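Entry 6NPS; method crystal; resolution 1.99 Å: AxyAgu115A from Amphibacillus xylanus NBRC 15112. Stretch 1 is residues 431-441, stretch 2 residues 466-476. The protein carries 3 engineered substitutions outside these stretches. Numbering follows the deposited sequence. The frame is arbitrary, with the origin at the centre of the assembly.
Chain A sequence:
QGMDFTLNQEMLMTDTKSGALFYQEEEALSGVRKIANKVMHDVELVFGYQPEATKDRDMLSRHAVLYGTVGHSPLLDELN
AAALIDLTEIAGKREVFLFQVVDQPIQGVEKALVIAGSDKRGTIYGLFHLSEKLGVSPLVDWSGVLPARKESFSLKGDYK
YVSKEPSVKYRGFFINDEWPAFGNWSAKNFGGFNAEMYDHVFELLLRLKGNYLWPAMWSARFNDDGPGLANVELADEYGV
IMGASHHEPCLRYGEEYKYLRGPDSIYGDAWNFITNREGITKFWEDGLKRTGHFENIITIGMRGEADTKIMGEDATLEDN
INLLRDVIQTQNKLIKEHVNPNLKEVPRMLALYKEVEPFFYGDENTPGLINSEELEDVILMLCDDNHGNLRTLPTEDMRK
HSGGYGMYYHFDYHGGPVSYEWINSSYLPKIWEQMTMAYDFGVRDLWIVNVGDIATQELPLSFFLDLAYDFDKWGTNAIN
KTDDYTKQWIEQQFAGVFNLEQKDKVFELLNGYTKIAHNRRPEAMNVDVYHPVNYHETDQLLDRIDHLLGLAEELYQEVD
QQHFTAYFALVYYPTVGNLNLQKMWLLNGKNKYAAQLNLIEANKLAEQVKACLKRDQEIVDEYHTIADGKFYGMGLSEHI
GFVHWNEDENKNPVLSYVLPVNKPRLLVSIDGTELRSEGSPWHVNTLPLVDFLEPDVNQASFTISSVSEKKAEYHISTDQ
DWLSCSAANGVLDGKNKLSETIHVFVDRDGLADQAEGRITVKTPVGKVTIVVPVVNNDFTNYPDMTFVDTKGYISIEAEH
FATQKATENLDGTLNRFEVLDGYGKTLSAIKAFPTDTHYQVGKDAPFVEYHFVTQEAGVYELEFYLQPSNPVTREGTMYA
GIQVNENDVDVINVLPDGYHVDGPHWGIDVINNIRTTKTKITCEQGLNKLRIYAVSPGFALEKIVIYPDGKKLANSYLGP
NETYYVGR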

# COMPACT_ATOMS: atom_id res chain seq x y z
N ILE A 431 -5.47 -16.29 -31.93
CA ILE A 431 -5.41 -15.80 -33.31
C ILE A 431 -6.30 -16.64 -34.21
O ILE A 431 -7.02 -16.11 -35.07
CB ILE A 431 -3.97 -15.77 -33.84
CG1 ILE A 431 -3.11 -14.84 -32.99
CG2 ILE A 431 -3.91 -15.27 -35.29
CD1 ILE A 431 -1.60 -15.05 -33.26
N TRP A 432 -6.21 -17.98 -34.06
CA TRP A 432 -7.04 -18.86 -34.88
C TRP A 432 -8.52 -18.57 -34.65
O TRP A 432 -9.30 -18.44 -35.60
CB TRP A 432 -6.72 -20.33 -34.60
CG TRP A 432 -7.58 -21.29 -35.35
CD1 TRP A 432 -7.29 -21.87 -36.55
CD2 TRP A 432 -8.88 -21.76 -34.98
NE1 TRP A 432 -8.31 -22.67 -36.94
CE2 TRP A 432 -9.30 -22.64 -35.99
CE3 TRP A 432 -9.72 -21.53 -33.89
CZ2 TRP A 432 -10.54 -23.28 -35.96
CZ3 TRP A 432 -10.96 -22.18 -33.86
CH2 TRP A 432 -11.34 -23.04 -34.88
N GLU A 433 -8.92 -18.45 -33.38
CA GLU A 433 -10.34 -18.26 -33.08
C GLU A 433 -10.86 -16.94 -33.65
O GLU A 433 -11.96 -16.87 -34.19
CB GLU A 433 -10.57 -18.31 -31.57
CG GLU A 433 -12.03 -18.26 -31.14
CD GLU A 433 -12.43 -16.87 -30.64
OE1 GLU A 433 -11.51 -16.10 -30.25
OE2 GLU A 433 -13.64 -16.56 -30.61
N GLN A 434 -10.10 -15.87 -33.48
CA GLN A 434 -10.57 -14.58 -33.96
C GLN A 434 -10.54 -14.51 -35.49
O GLN A 434 -11.50 -14.08 -36.13
CB GLN A 434 -9.72 -13.46 -33.35
CG GLN A 434 -9.85 -13.31 -31.85
CD GLN A 434 -11.22 -12.84 -31.45
OE1 GLN A 434 -11.64 -11.76 -31.82
NE2 GLN A 434 -11.94 -13.66 -30.70
N MET A 435 -9.41 -14.89 -36.10
CA MET A 435 -9.31 -14.72 -37.55
C MET A 435 -10.17 -15.72 -38.30
O MET A 435 -10.67 -15.38 -39.37
CB MET A 435 -7.85 -14.81 -38.02
CG MET A 435 -6.97 -13.58 -37.63
SD MET A 435 -7.72 -11.96 -37.89
CE MET A 435 -7.85 -11.91 -39.72
N THR A 436 -10.41 -16.94 -37.77
CA THR A 436 -11.37 -17.79 -38.47
C THR A 436 -12.79 -17.26 -38.34
O THR A 436 -13.59 -17.43 -39.26
CB THR A 436 -11.34 -19.25 -38.00
OG1 THR A 436 -11.62 -19.33 -36.59
CG2 THR A 436 -9.97 -19.85 -38.30
N MET A 437 -13.12 -16.64 -37.20
CA MET A 437 -14.44 -16.02 -37.10
C MET A 437 -14.62 -14.90 -38.13
O MET A 437 -15.70 -14.75 -38.72
CB MET A 437 -14.64 -15.49 -35.70
CG MET A 437 -16.05 -15.09 -35.45
SD MET A 437 -16.24 -14.65 -33.73
CE MET A 437 -17.97 -14.26 -33.65
N ALA A 438 -13.58 -14.09 -38.34
CA ALA A 438 -13.66 -13.03 -39.34
C ALA A 438 -13.90 -13.60 -40.73
O ALA A 438 -14.75 -13.11 -41.50
CB ALA A 438 -12.38 -12.21 -39.32
N TYR A 439 -13.22 -14.71 -41.06
CA TYR A 439 -13.47 -15.38 -42.34
C TYR A 439 -14.89 -15.92 -42.42
O TYR A 439 -15.56 -15.81 -43.45
CB TYR A 439 -12.45 -16.50 -42.53
CG TYR A 439 -12.40 -17.08 -43.92
CD1 TYR A 439 -13.31 -18.05 -44.31
CD2 TYR A 439 -11.44 -16.66 -44.83
CE1 TYR A 439 -13.26 -18.61 -45.61
CE2 TYR A 439 -11.38 -17.20 -46.09
CZ TYR A 439 -12.29 -18.18 -46.48
OH TYR A 439 -12.22 -18.72 -47.73
N ASP A 440 -15.36 -16.55 -41.33
CA ASP A 440 -16.72 -17.08 -41.28
C ASP A 440 -17.76 -15.99 -41.49
O ASP A 440 -18.85 -16.26 -42.01
CB ASP A 440 -16.96 -17.76 -39.93
CG ASP A 440 -16.07 -19.03 -39.70
OD1 ASP A 440 -15.52 -19.60 -40.69
OD2 ASP A 440 -15.94 -19.46 -38.51
N PHE A 441 -17.50 -14.78 -41.04
CA PHE A 441 -18.44 -13.69 -41.28
C PHE A 441 -18.22 -13.01 -42.64
O PHE A 441 -18.78 -11.94 -42.89
CB PHE A 441 -18.33 -12.63 -40.18
CG PHE A 441 -19.12 -12.96 -38.91
CD1 PHE A 441 -18.65 -13.91 -38.02
CD2 PHE A 441 -20.31 -12.29 -38.62
CE1 PHE A 441 -19.33 -14.20 -36.85
CE2 PHE A 441 -21.01 -12.55 -37.47
CZ PHE A 441 -20.52 -13.51 -36.57
N ASP A 466 -0.06 -18.04 -43.15
CA ASP A 466 -0.36 -19.38 -43.65
C ASP A 466 -1.86 -19.61 -43.63
O ASP A 466 -2.41 -20.25 -44.53
CB ASP A 466 0.33 -20.45 -42.79
CG ASP A 466 1.65 -20.92 -43.38
OD1 ASP A 466 1.72 -21.07 -44.62
OD2 ASP A 466 2.63 -21.13 -42.60
N LEU A 467 -2.52 -19.10 -42.59
CA LEU A 467 -3.97 -19.12 -42.50
C LEU A 467 -4.62 -18.32 -43.63
O LEU A 467 -5.58 -18.79 -44.25
CB LEU A 467 -4.38 -18.55 -41.12
CG LEU A 467 -5.87 -18.58 -40.79
CD1 LEU A 467 -6.36 -20.03 -40.86
CD2 LEU A 467 -6.10 -17.97 -39.40
N ALA A 468 -4.09 -17.12 -43.92
CA ALA A 468 -4.63 -16.32 -45.02
C ALA A 468 -4.44 -17.02 -46.36
O ALA A 468 -5.30 -16.94 -47.25
CB ALA A 468 -3.95 -14.93 -45.08
N TYR A 469 -3.30 -17.69 -46.53
CA TYR A 469 -3.00 -18.29 -47.83
C TYR A 469 -3.82 -19.55 -48.07
O TYR A 469 -4.33 -19.74 -49.18
CB TYR A 469 -1.50 -18.58 -47.90
CG TYR A 469 -1.05 -19.28 -49.18
CD1 TYR A 469 -0.92 -18.57 -50.38
CD2 TYR A 469 -0.77 -20.64 -49.17
CE1 TYR A 469 -0.51 -19.23 -51.55
CE2 TYR A 469 -0.35 -21.31 -50.35
CZ TYR A 469 -0.23 -20.58 -51.52
OH TYR A 469 0.18 -21.24 -52.65
N ASP A 470 -3.96 -20.43 -47.07
CA ASP A 470 -4.64 -21.74 -47.24
C ASP A 470 -5.61 -21.94 -46.07
O ASP A 470 -5.31 -22.61 -45.07
CB ASP A 470 -3.63 -22.89 -47.33
CG ASP A 470 -4.25 -24.21 -47.82
OD1 ASP A 470 -5.50 -24.35 -47.83
OD2 ASP A 470 -3.48 -25.12 -48.19
N PHE A 471 -6.78 -21.33 -46.20
CA PHE A 471 -7.72 -21.39 -45.09
C PHE A 471 -8.32 -22.79 -44.95
O PHE A 471 -8.71 -23.20 -43.85
CB PHE A 471 -8.81 -20.33 -45.31
CG PHE A 471 -9.64 -20.08 -44.12
CD1 PHE A 471 -9.19 -19.20 -43.13
CD2 PHE A 471 -10.86 -20.74 -43.95
CE1 PHE A 471 -9.95 -18.97 -42.00
CE2 PHE A 471 -11.64 -20.52 -42.82
CZ PHE A 471 -11.19 -19.65 -41.85
N ASP A 472 -8.38 -23.55 -46.04
CA ASP A 472 -8.93 -24.89 -45.93
C ASP A 472 -8.03 -25.80 -45.11
O ASP A 472 -8.52 -26.67 -44.38
CB ASP A 472 -9.20 -25.47 -47.31
CG ASP A 472 -10.25 -24.66 -48.06
OD1 ASP A 472 -11.15 -24.08 -47.41
OD2 ASP A 472 -10.17 -24.58 -49.31
N LYS A 473 -6.70 -25.59 -45.17
CA LYS A 473 -5.80 -26.39 -44.34
C LYS A 473 -5.82 -25.96 -42.88
O LYS A 473 -5.76 -26.82 -41.97
CB LYS A 473 -4.38 -26.32 -44.89
CG LYS A 473 -3.47 -27.38 -44.27
CD LYS A 473 -1.99 -27.12 -44.52
CE LYS A 473 -1.71 -26.85 -45.99
NZ LYS A 473 -0.31 -26.37 -46.23
N TRP A 474 -5.79 -24.64 -42.60
CA TRP A 474 -5.54 -24.20 -41.23
C TRP A 474 -6.72 -23.51 -40.58
O TRP A 474 -6.65 -23.21 -39.39
CB TRP A 474 -4.31 -23.28 -41.16
CG TRP A 474 -3.04 -23.98 -41.57
CD1 TRP A 474 -2.30 -23.75 -42.68
CD2 TRP A 474 -2.37 -25.01 -40.85
NE1 TRP A 474 -1.20 -24.57 -42.70
CE2 TRP A 474 -1.24 -25.38 -41.59
CE3 TRP A 474 -2.65 -25.70 -39.66
CZ2 TRP A 474 -0.35 -26.40 -41.19
CZ3 TRP A 474 -1.76 -26.71 -39.24
CH2 TRP A 474 -0.64 -27.04 -40.01
N GLY A 475 -7.82 -23.29 -41.31
CA GLY A 475 -8.90 -22.51 -40.76
C GLY A 475 -10.01 -23.22 -40.01
O GLY A 475 -9.78 -24.15 -39.21
N THR A 476 -11.24 -22.75 -40.25
CA THR A 476 -12.37 -23.20 -39.45
C THR A 476 -12.50 -24.72 -39.44
O THR A 476 -12.83 -25.30 -38.40
CB THR A 476 -13.69 -22.57 -39.94
OG1 THR A 476 -13.48 -21.20 -40.23
CG2 THR A 476 -14.80 -22.73 -38.88

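Where a helix packs against the end of a short helix, polar side chains often fix the residues that follow it, through their backbone or side chains, while apolar groups fill the space beside them. The contact between residues 431-441 and 466-476 in AxyAgu115A illustrates the principle. Its shortest polar link joins two side chains: Thr-476 OG1 donates to Asp-440 OD1 at 2.6 Å. Asp-440, with chi1 in the m well, has a CA-to-CB bond directed sideways, yet its carboxylate comes nearer to the second stretch; the other oxygen, OD2, is hydrogen-bonded elsewhere in the structure. Eight residues earlier, Trp-432 makes a second polar attachment. The edge of its indole, close to the ring plane, meets the carbonyls where the short helix 471-474 gives way to Gly-475. Trp-432 NE1 lies 3.0 Å from Trp-474 O and 3.1 Å from Gly-475 O, and both hydrogen bonds are weak, with N-H...acceptor angles of 124° and 141°. A single N-H shared between two carbonyls cannot point squarely at both.

Between these anchors sits Thr-436, whose side chain serves two purposes. Thr-436 OG1 donates to Trp-432 O (2.7 Å) within its own helix, satisfying the hydroxyl, while Thr-436 CG2 reaches Phe-471 CZ and Gly-475 CA, each at 3.8 Å. A CB on Gly-475 would point away from the first stretch and lie 2.6 Å from Phe-471 O, so the clash that glycine avoids is within its own segment, not with Thr-436.

Farther along, the rings of Tyr-439 and Phe-471, both with chi1 t, form a face-to-face stack, their centroids 3.7 Å apart and planes inclined by only 12°; the closest atoms, Tyr-439 CD1 and Phe-471 CE2, are 3.3 Å apart. Leu-467 extends the apolar packing, Leu-467 CD2 lying 3.9 Å from Met-435 CB. Altogether 431 Å² is buried, summed over both sides, with Phe-471 contributing the largest share.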